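Local coordinates for protein methyltransferase FkbM (Methylobacillus flagellatus KT, PDB 2PY6) that is probably a methyltransferase of the FkbM family, with a Rossmann-like domain of the kind that transfers methyl groups, at residues 151-156 / 160-165; 220-225 / 362-367; 131-134 / 139-142. All blocks are in the same frame, centred on the assembly; numbering follows the deposited sequence.

Interaction 1 of 3, residues 151-156 / 160-165. With EDO (1,2-ethanediol), chain C.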
loop_
_atom_site.group_PDB
_atom_site.type_symbol
_atom_site.label_atom_id
_atom_site.label_comp_id
_atom_site.label_asym_id
_atom_site.label_seq_id
_atom_site.Cartn_x
_atom_site.Cartn_y
_atom_site.Cartn_z
ATOM N N GLY A 151 -25.648 10.369 28.392
ATOM C CA GLY A 151 -25.158 10.902 29.657
ATOM C C GLY A 151 -23.814 10.334 30.079
ATOM O O GLY A 151 -23.654 9.894 31.223
ATOM N N LEU A 152 -22.850 10.314 29.161
ATOM C CA LEU A 152 -21.529 9.734 29.440
ATOM C C LEU A 152 -20.476 10.768 29.839
ATOM O O LEU A 152 -19.294 10.457 29.902
ATOM C CB LEU A 152 -21.057 8.936 28.225
ATOM C CG LEU A 152 -21.902 7.719 27.834
ATOM C CD1 LEU A 152 -21.432 7.154 26.504
ATOM C CD2 LEU A 152 -21.866 6.671 28.928
ATOM N N GLN A 153 -20.895 11.996 30.112
ATOM C CA GLN A 153 -19.973 13.034 30.547
ATOM C C GLN A 153 -19.240 12.560 31.814
ATOM O O GLN A 153 -19.880 12.052 32.756
ATOM C CB GLN A 153 -20.721 14.323 30.830
ATOM C CG GLN A 153 -21.400 14.970 29.631
ATOM C CD GLN A 153 -22.841 14.560 29.375
ATOM O OE1 GLN A 153 -23.337 13.592 29.940
ATOM N NE2 GLN A 153 -23.532 15.330 28.535
ATOM N N GLY A 154 -17.911 12.680 31.818
ATOM C CA GLY A 154 -17.071 12.202 32.915
ATOM C C GLY A 154 -16.622 10.742 32.849
ATOM O O GLY A 154 -15.686 10.344 33.552
ATOM N N ASN A 155 -17.277 9.927 32.024
ATOM C CA ASN A 155 -16.929 8.500 31.875
ATOM C C ASN A 155 -16.189 8.170 30.583
ATOM O O ASN A 155 -15.924 6.996 30.292
ATOM C CB ASN A 155 -18.183 7.640 32.026
ATOM C CG ASN A 155 -18.739 7.720 33.411
ATOM O OD1 ASN A 155 -19.739 8.396 33.645
ATOM N ND2 ASN A 155 -18.031 7.117 34.368
ATOM N N VAL A 156 -15.859 9.219 29.823
ATOM C CA VAL A 156 -15.035 9.096 28.622
ATOM C C VAL A 156 -13.793 9.938 28.828
ATOM O O VAL A 156 -13.779 10.796 29.691
ATOM C CB VAL A 156 -15.753 9.537 27.320
ATOM C CG1 VAL A 156 -16.820 8.526 26.971
ATOM C CG2 VAL A 156 -16.316 10.961 27.409
ATOM N N VAL A 160 -12.361 13.841 24.495
ATOM C CA VAL A 160 -13.518 13.578 23.639
ATOM C C VAL A 160 -14.850 13.798 24.392
ATOM O O VAL A 160 -15.920 13.407 23.900
ATOM C CB VAL A 160 -13.449 12.168 22.979
ATOM C CG1 VAL A 160 -12.155 12.028 22.198
ATOM C CG2 VAL A 160 -13.557 11.017 24.011
ATOM N N ASP A 161 -14.784 14.508 25.527
ATOM C CA ASP A 161 -15.950 14.741 26.373
ATOM C C ASP A 161 -16.762 15.956 25.911
ATOM O O ASP A 161 -16.316 16.760 25.085
ATOM C CB ASP A 161 -15.532 14.918 27.844
ATOM C CG ASP A 161 -16.600 14.432 28.838
ATOM O OD1 ASP A 161 -17.766 14.205 28.441
ATOM O OD2 ASP A 161 -16.270 14.270 30.029
ATOM N N ASP A 162 -17.964 16.054 26.466
ATOM C CA ASP A 162 -18.925 17.089 26.174
ATOM C C ASP A 162 -18.639 18.293 27.014
ATOM O O ASP A 162 -18.912 18.276 28.209
ATOM C CB ASP A 162 -20.333 16.579 26.486
ATOM C CG ASP A 162 -21.425 17.571 26.134
ATOM O OD1 ASP A 162 -21.137 18.720 25.718
ATOM O OD2 ASP A 162 -22.598 17.205 26.345
ATOM N N TRP A 163 -18.166 19.369 26.368
ATOM C CA TRP A 163 -17.805 20.590 27.070
ATOM C C TRP A 163 -18.911 21.615 27.044
ATOM O O TRP A 163 -18.686 22.751 27.455
ATOM C CB TRP A 163 -16.516 21.179 26.484
ATOM C CG TRP A 163 -15.319 20.281 26.667
ATOM C CD1 TRP A 163 -15.256 19.151 27.436
ATOM C CD2 TRP A 163 -13.992 20.505 26.195
ATOM N NE1 TRP A 163 -14.014 18.626 27.404
ATOM C CE2 TRP A 163 -13.205 19.437 26.659
ATOM C CE3 TRP A 163 -13.405 21.468 25.390
ATOM C CZ2 TRP A 163 -11.861 19.310 26.346
ATOM C CZ3 TRP A 163 -12.068 21.353 25.100
ATOM C CH2 TRP A 163 -11.311 20.285 25.576
ATOM N N GLY A 164 -20.110 21.198 26.610
ATOM C CA GLY A 164 -21.262 22.088 26.479
ATOM C C GLY A 164 -21.598 22.915 27.700
ATOM O O GLY A 164 -21.646 24.147 27.615
ATOM N N ALA A 165 -21.847 22.230 28.811
ATOM C CA ALA A 165 -22.226 22.847 30.096
ATOM C C ALA A 165 -21.205 23.854 30.630
ATOM O O ALA A 165 -21.583 24.858 31.190
ATOM C CB ALA A 165 -22.445 21.774 31.121
HETATM C C1 EDO C . -19.732 18.542 22.931
HETATM O O1 EDO C . -20.414 18.517 21.708
HETATM C C2 EDO C . -18.236 18.325 22.721
HETATM O O2 EDO C . -17.488 19.269 23.505
HETATM O O HOH W 1 -14.227 13.105 30.884
#

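Interaction 2 of 3, residues 220-225 / 362-367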
loop_
_atom_site.group_PDB
_atom_site.type_symbol
_atom_site.label_atom_id
_atom_site.label_comp_id
_atom_site.label_asym_id
_atom_site.label_seq_id
_atom_site.Cartn_x
_atom_site.Cartn_y
_atom_site.Cartn_z
ATOM N N GLY A 220 -1.051 33.025 9.249
ATOM C CA GLY A 220 -1.511 34.279 8.705
ATOM C C GLY A 220 -1.368 35.438 9.703
ATOM O O GLY A 220 -1.812 36.540 9.425
ATOM N N LEU A 221 -0.728 35.212 10.845
ATOM C CA LEU A 221 -0.652 36.235 11.897
ATOM C C LEU A 221 0.731 36.624 12.372
ATOM O O LEU A 221 0.910 37.761 12.831
ATOM C CB LEU A 221 -1.479 35.773 13.135
ATOM C CG LEU A 221 -2.987 35.655 12.962
ATOM C CD1 LEU A 221 -3.621 34.916 14.139
ATOM C CD2 LEU A 221 -3.625 36.994 12.723
ATOM N N LEU A 222 1.686 35.695 12.272
ATOM C CA LEU A 222 3.067 35.885 12.740
ATOM C C LEU A 222 4.128 36.075 11.662
ATOM O O LEU A 222 4.076 35.472 10.616
ATOM C CB LEU A 222 3.491 34.686 13.582
ATOM C CG LEU A 222 2.623 34.329 14.805
ATOM C CD1 LEU A 222 3.255 33.165 15.475
ATOM C CD2 LEU A 222 2.432 35.471 15.813
ATOM N N ARG A 223 5.105 36.918 11.967
ATOM C CA ARG A 223 6.256 37.160 11.121
ATOM C C ARG A 223 7.479 36.506 11.796
ATOM O O ARG A 223 7.771 36.783 12.958
ATOM C CB ARG A 223 6.518 38.664 11.034
ATOM C CG ARG A 223 7.428 39.079 9.911
ATOM C CD ARG A 223 7.989 40.496 10.123
ATOM N NE ARG A 223 9.278 40.457 10.835
ATOM C CZ ARG A 223 10.456 40.164 10.259
ATOM N NH1 ARG A 223 10.539 39.855 8.968
ATOM N NH2 ARG A 223 11.579 40.174 10.971
ATOM N N PHE A 224 8.206 35.685 11.058
ATOM C CA PHE A 224 9.400 35.080 11.560
ATOM C C PHE A 224 10.584 35.738 10.837
ATOM O O PHE A 224 10.544 35.950 9.626
ATOM C CB PHE A 224 9.382 33.572 11.339
ATOM C CG PHE A 224 8.249 32.882 12.033
ATOM C CD1 PHE A 224 8.359 32.492 13.359
ATOM C CD2 PHE A 224 7.059 32.659 11.377
ATOM C CE1 PHE A 224 7.306 31.895 14.015
ATOM C CE2 PHE A 224 5.997 32.056 12.025
ATOM C CZ PHE A 224 6.122 31.670 13.353
ATOM N N SER A 225 11.639 36.056 11.589
ATOM C CA SER A 225 12.822 36.639 11.033
ATOM C C SER A 225 13.798 35.504 10.735
ATOM O O SER A 225 13.475 34.320 10.862
ATOM C CB SER A 225 13.437 37.583 12.049
ATOM O OG SER A 225 13.973 36.814 13.093
ATOM N N LYS A 362 8.482 39.716 25.532
ATOM C CA LYS A 362 7.343 39.659 24.659
ATOM C C LYS A 362 7.622 38.840 23.412
ATOM O O LYS A 362 7.511 39.337 22.289
ATOM C CB LYS A 362 6.896 41.058 24.263
ATOM C CG LYS A 362 5.490 41.118 23.671
ATOM C CD LYS A 362 5.213 42.453 23.022
ATOM C CE LYS A 362 3.961 42.438 22.214
ATOM N NZ LYS A 362 3.916 43.658 21.405
ATOM N N PRO A 363 7.953 37.573 23.595
ATOM C CA PRO A 363 8.137 36.789 22.400
ATOM C C PRO A 363 6.771 36.485 21.758
ATOM O O PRO A 363 5.721 36.570 22.430
ATOM C CB PRO A 363 8.766 35.519 22.923
ATOM C CG PRO A 363 8.336 35.411 24.304
ATOM C CD PRO A 363 8.088 36.780 24.815
ATOM N N LYS A 364 6.789 36.157 20.474
ATOM C CA LYS A 364 5.603 35.662 19.819
ATOM C C LYS A 364 5.261 34.357 20.518
ATOM O O LYS A 364 6.158 33.651 21.014
ATOM C CB LYS A 364 5.860 35.382 18.335
ATOM C CG LYS A 364 6.200 36.557 17.477
ATOM C CD LYS A 364 6.467 36.157 16.008
ATOM C CE LYS A 364 7.716 35.325 15.792
ATOM N NZ LYS A 364 8.904 36.117 16.058
ATOM N N LEU A 365 3.975 34.037 20.604
ATOM C CA LEU A 365 3.554 32.787 21.220
ATOM C C LEU A 365 2.540 32.088 20.340
ATOM O O LEU A 365 1.644 32.731 19.743
ATOM C CB LEU A 365 2.882 33.017 22.599
ATOM C CG LEU A 365 3.557 33.907 23.653
ATOM C CD1 LEU A 365 2.624 34.161 24.822
ATOM C CD2 LEU A 365 4.858 33.291 24.153
ATOM N N ALA A 366 2.660 30.769 20.304
ATOM C CA ALA A 366 1.670 29.891 19.654
ATOM C C ALA A 366 1.336 28.867 20.718
ATOM O O ALA A 366 2.152 27.966 21.001
ATOM C CB ALA A 366 2.207 29.262 18.424
ATOM N N ILE A 367 0.148 29.005 21.326
ATOM C CA ILE A 367 -0.226 28.182 22.494
ATOM C C ILE A 367 -1.425 27.302 22.160
ATOM O O ILE A 367 -2.511 27.826 21.864
ATOM C CB ILE A 367 -0.533 29.079 23.721
ATOM C CG1 ILE A 367 0.562 30.136 23.968
ATOM C CG2 ILE A 367 -0.689 28.238 24.991
ATOM C CD1 ILE A 367 1.980 29.583 24.293
#

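Interaction 3 of 3, residues 131-134 / 139-142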
loop_
_atom_site.group_PDB
_atom_site.type_symbol
_atom_site.label_atom_id
_atom_site.label_comp_id
_atom_site.label_asym_id
_atom_site.label_seq_id
_atom_site.Cartn_x
_atom_site.Cartn_y
_atom_site.Cartn_z
ATOM N N GLN A 131 -25.396 8.967 5.010
ATOM C CA GLN A 131 -26.402 8.807 3.983
ATOM C C GLN A 131 -27.050 7.429 4.068
ATOM O O GLN A 131 -28.224 7.329 3.883
ATOM C CB GLN A 131 -25.874 9.108 2.581
ATOM C CG GLN A 131 -26.970 9.098 1.512
ATOM C CD GLN A 131 -28.145 10.032 1.814
ATOM O OE1 GLN A 131 -27.962 11.236 2.046
ATOM N NE2 GLN A 131 -29.364 9.477 1.798
ATOM N N ILE A 132 -26.306 6.357 4.315
ATOM C CA ILE A 132 -26.944 5.046 4.494
ATOM C C ILE A 132 -28.071 5.122 5.520
ATOM O O ILE A 132 -29.169 4.596 5.302
ATOM C CB ILE A 132 -25.936 3.974 5.005
ATOM C CG1 ILE A 132 -24.951 3.578 3.896
ATOM C CG2 ILE A 132 -26.668 2.734 5.559
ATOM C CD1 ILE A 132 -25.592 3.025 2.650
ATOM N N CYS A 133 -27.788 5.774 6.647
ATOM C CA CYS A 133 -28.763 5.919 7.711
ATOM C C CYS A 133 -29.950 6.728 7.262
ATOM O O CYS A 133 -31.071 6.310 7.497
ATOM C CB CYS A 133 -28.126 6.531 8.965
ATOM S SG CYS A 133 -26.917 5.407 9.755
ATOM N N ARG A 134 -29.716 7.866 6.604
ATOM C CA ARG A 134 -30.822 8.724 6.126
ATOM C C ARG A 134 -31.717 8.024 5.126
ATOM O O ARG A 134 -32.947 8.068 5.253
ATOM C CB ARG A 134 -30.316 10.052 5.541
ATOM C CG ARG A 134 -29.638 10.960 6.588
ATOM C CD ARG A 134 -29.353 12.332 6.032
ATOM N NE ARG A 134 -28.423 12.382 4.885
ATOM C CZ ARG A 134 -27.129 12.736 4.928
ATOM N NH1 ARG A 134 -26.535 13.055 6.062
ATOM N NH2 ARG A 134 -26.401 12.775 3.813
ATOM N N PRO A 139 -32.236 5.981 12.974
ATOM C CA PRO A 139 -31.755 7.008 13.922
ATOM C C PRO A 139 -30.244 6.868 14.137
ATOM O O PRO A 139 -29.742 5.749 14.363
ATOM C CB PRO A 139 -32.548 6.706 15.201
ATOM C CG PRO A 139 -33.711 5.970 14.754
ATOM C CD PRO A 139 -33.269 5.128 13.600
ATOM N N HIS A 140 -29.524 7.979 13.968
ATOM C CA HIS A 140 -28.068 7.969 14.035
ATOM C C HIS A 140 -27.478 9.180 14.744
ATOM O O HIS A 140 -28.111 10.241 14.805
ATOM C CB HIS A 140 -27.450 7.767 12.624
ATOM C CG HIS A 140 -27.808 8.817 11.633
ATOM N ND1 HIS A 140 -29.084 8.981 11.145
ATOM C CD2 HIS A 140 -27.045 9.754 11.022
ATOM C CE1 HIS A 140 -29.094 9.984 10.288
ATOM N NE2 HIS A 140 -27.868 10.468 10.195
ATOM N N LEU A 141 -26.252 8.986 15.248
ATOM C CA LEU A 141 -25.518 9.960 16.050
ATOM C C LEU A 141 -24.047 9.905 15.767
ATOM O O LEU A 141 -23.525 8.851 15.489
ATOM C CB LEU A 141 -25.559 9.579 17.535
ATOM C CG LEU A 141 -26.835 9.502 18.307
ATOM C CD1 LEU A 141 -26.602 8.689 19.560
ATOM C CD2 LEU A 141 -27.332 10.892 18.623
ATOM N N ASN A 142 -23.381 11.038 15.904
ATOM C CA ASN A 142 -21.916 11.078 15.872
ATOM C C ASN A 142 -21.446 10.888 17.348
ATOM O O ASN A 142 -22.294 10.836 18.289
ATOM C CB ASN A 142 -21.384 12.353 15.228
ATOM C CG ASN A 142 -21.672 13.596 16.025
ATOM O OD1 ASN A 142 -21.731 13.582 17.250
ATOM N ND2 ASN A 142 -21.814 14.697 15.322
HETATM O O HOH W 2 -27.144 12.807 8.912
#

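Interaction 1 of 3, residues 151-156 / 160-165
Gln153 and Asp161, whose CA atoms stand 6.0 Å apart, mark the closest backbone approach between 151-156, with its type II beta turn from Leu152 to Asn155, and the chain entering helix 164-169. Gly154, in the third position of that turn, has phi 87° and gives its N-H to Asp161 OD2 (2.9 Å from Gly154 N), which uses its syn lone pair. The other oxygen of the same carboxylate, OD1, accepts the N-H of Asp162 (N to OD1 2.7 Å) from the anti side but well out of the carboxylate plane, so both oxygens are engaged, which should limit rotation of the carboxylate. Asp161 also meets an apolar atom, Val156 CG2, 3.7 Å from its OD1. The next aspartate forms an Asx turn ahead of the helix: Asp162 OD1 takes the N-H of Gly164 at 2.8 Å, from above the carboxylate plane, with Trp163 at the N-cap position. Gln153, bent at chi2 (91°), lies alongside Asp162, the amide and carboxylate planes 25° apart; its NE2 reaches OD2 of Asp162 at 3.0 Å, on the anti side and tilted out of the plane. Arg148 forms a salt bridge to that same OD2. An ethanediol, probably from the crystallisation liquor, accepts the N-H of Trp163.

Interaction 2 of 3, residues 220-225 / 362-367
Lys364 NZ, 3.4 Å from the carbonyl O of Arg223, is gripped by a salt bridge to Glu228 OE2 and, weakly, by the carbonyl O of Thr337. The same Glu228 oxygen accepts the backbone N-H of Ser225, so one carboxylate atom ties the ammonium of strand 364-368 to the chain just past Arg223 and Phe224. Strand 364-368 is the fifth across the seven-stranded mixed sheet, in the order 3-2-1-4-5-7-6 characteristic of Rossmann-like methyltransferases; it runs parallel to 338-341 on one side and antiparallel to 404-408 on the other. Backbone bonds from Lys364 and Ala366 to Ile339 confirm the first pairing, and one from Leu365 to Phe408 the second.

Residues 220-225 pass over this part of the sheet as an irregular segment, with Leu222 nearest Lys364 at 7.5 Å between CA atoms. At that spacing the lysine side chain bridges the gap, its CD and CE methylenes meeting the Leu222 and Phe224 side chains and the backbone O of Arg223. The lysine chain runs extended through chi2 and then kinks twice, at chi3 (-67°) and chi4 (-68°), which bends CE and NZ over toward that carbonyl. CD packs 4.1 Å from Leu222 CD2, the two side chains running antiparallel alongside one another. Leu222 also rests on Phe338 and Tyr407, and the Phe224 ring meets that of Phe338 edge-to-face. The Arg223 guanidinium stays apart from the lysine, NE 6.8 Å from Lys364 NZ, so the like charges are not in contact; Arg223 packs on Asp15 of the second subunit, and Leu221 on Leu17 of that subunit. At the bend of the lysine, CE lies 3.2 Å from Arg223 O and, obliquely to the ring, 3.8 Å from Phe224 CD1.

Interaction 3 of 3, residues 131-134 / 139-142
Cys133 CB sits over one face of the His140 imidazole, 3.6 Å from the ring centroid and 20° off the normal, which meets the geometry of a CH-pi contact. The histidine gets there through an uncommon first torsion: its CG stands between the backbone N and the carbonyl carbon (chi1 60°), carrying the ring out toward the helix. The sulfur of Cys133 lies more obliquely, its SG 4.5 Å from the centroid and nearer to His140 CB than to the ring centre. Arg134 adds its aliphatic part, with CG 3.9 Å from His140 CE1, and then bends at chi3 so that its guanidinium turns back along the helix. There NE and NH2 grip Gln131 OE1 side-on from the same face of the amide, at 3.1 and 2.8 Å. NH1 donates to a water (2.9 Å) lying in plane at the guanidinium edge and also at the edge of the imidazole, hydrogen-bonded to His140 NE2. Replacing Arg134 with an alanine would probably leave Gln131 OE1 without its two donors and the imidazole's water without this anchor. His140 ND1 is bonded to the carbonyl O of Ile138. The contact fastens helix 123-135 to strand 140-142 within a beta-alpha-beta unit, the strand pairing with 114-118 at the sheet margin, while Cys133 also packs on helix 101-109 and Leu141 on helix 40-49.

How the interactions relate
Interactions 3, 1 and 2 follow one another along the chain without touching. Interaction 3 belongs to the six-stranded sheet and interaction 2 to the seven-stranded one, their centres about 42 Å apart on opposite sides of the chain's centre; interaction 1 lies in the connection after helix 143-149, which itself follows strand 140-142 of interaction 3. None is wholly core: each mixes buried and more accessible residues. The chemistry differs more with secondary structure than with depth. In the irregular interaction 1, direct hydrogen bonds to carboxylates join the segments, whereas the two strand contacts rest on aliphatic carbons against rings, a leucine methyl and a backbone carbonyl; the lysine's charge is met by Glu228, the arginine by Gln131 of its own helix and by a water.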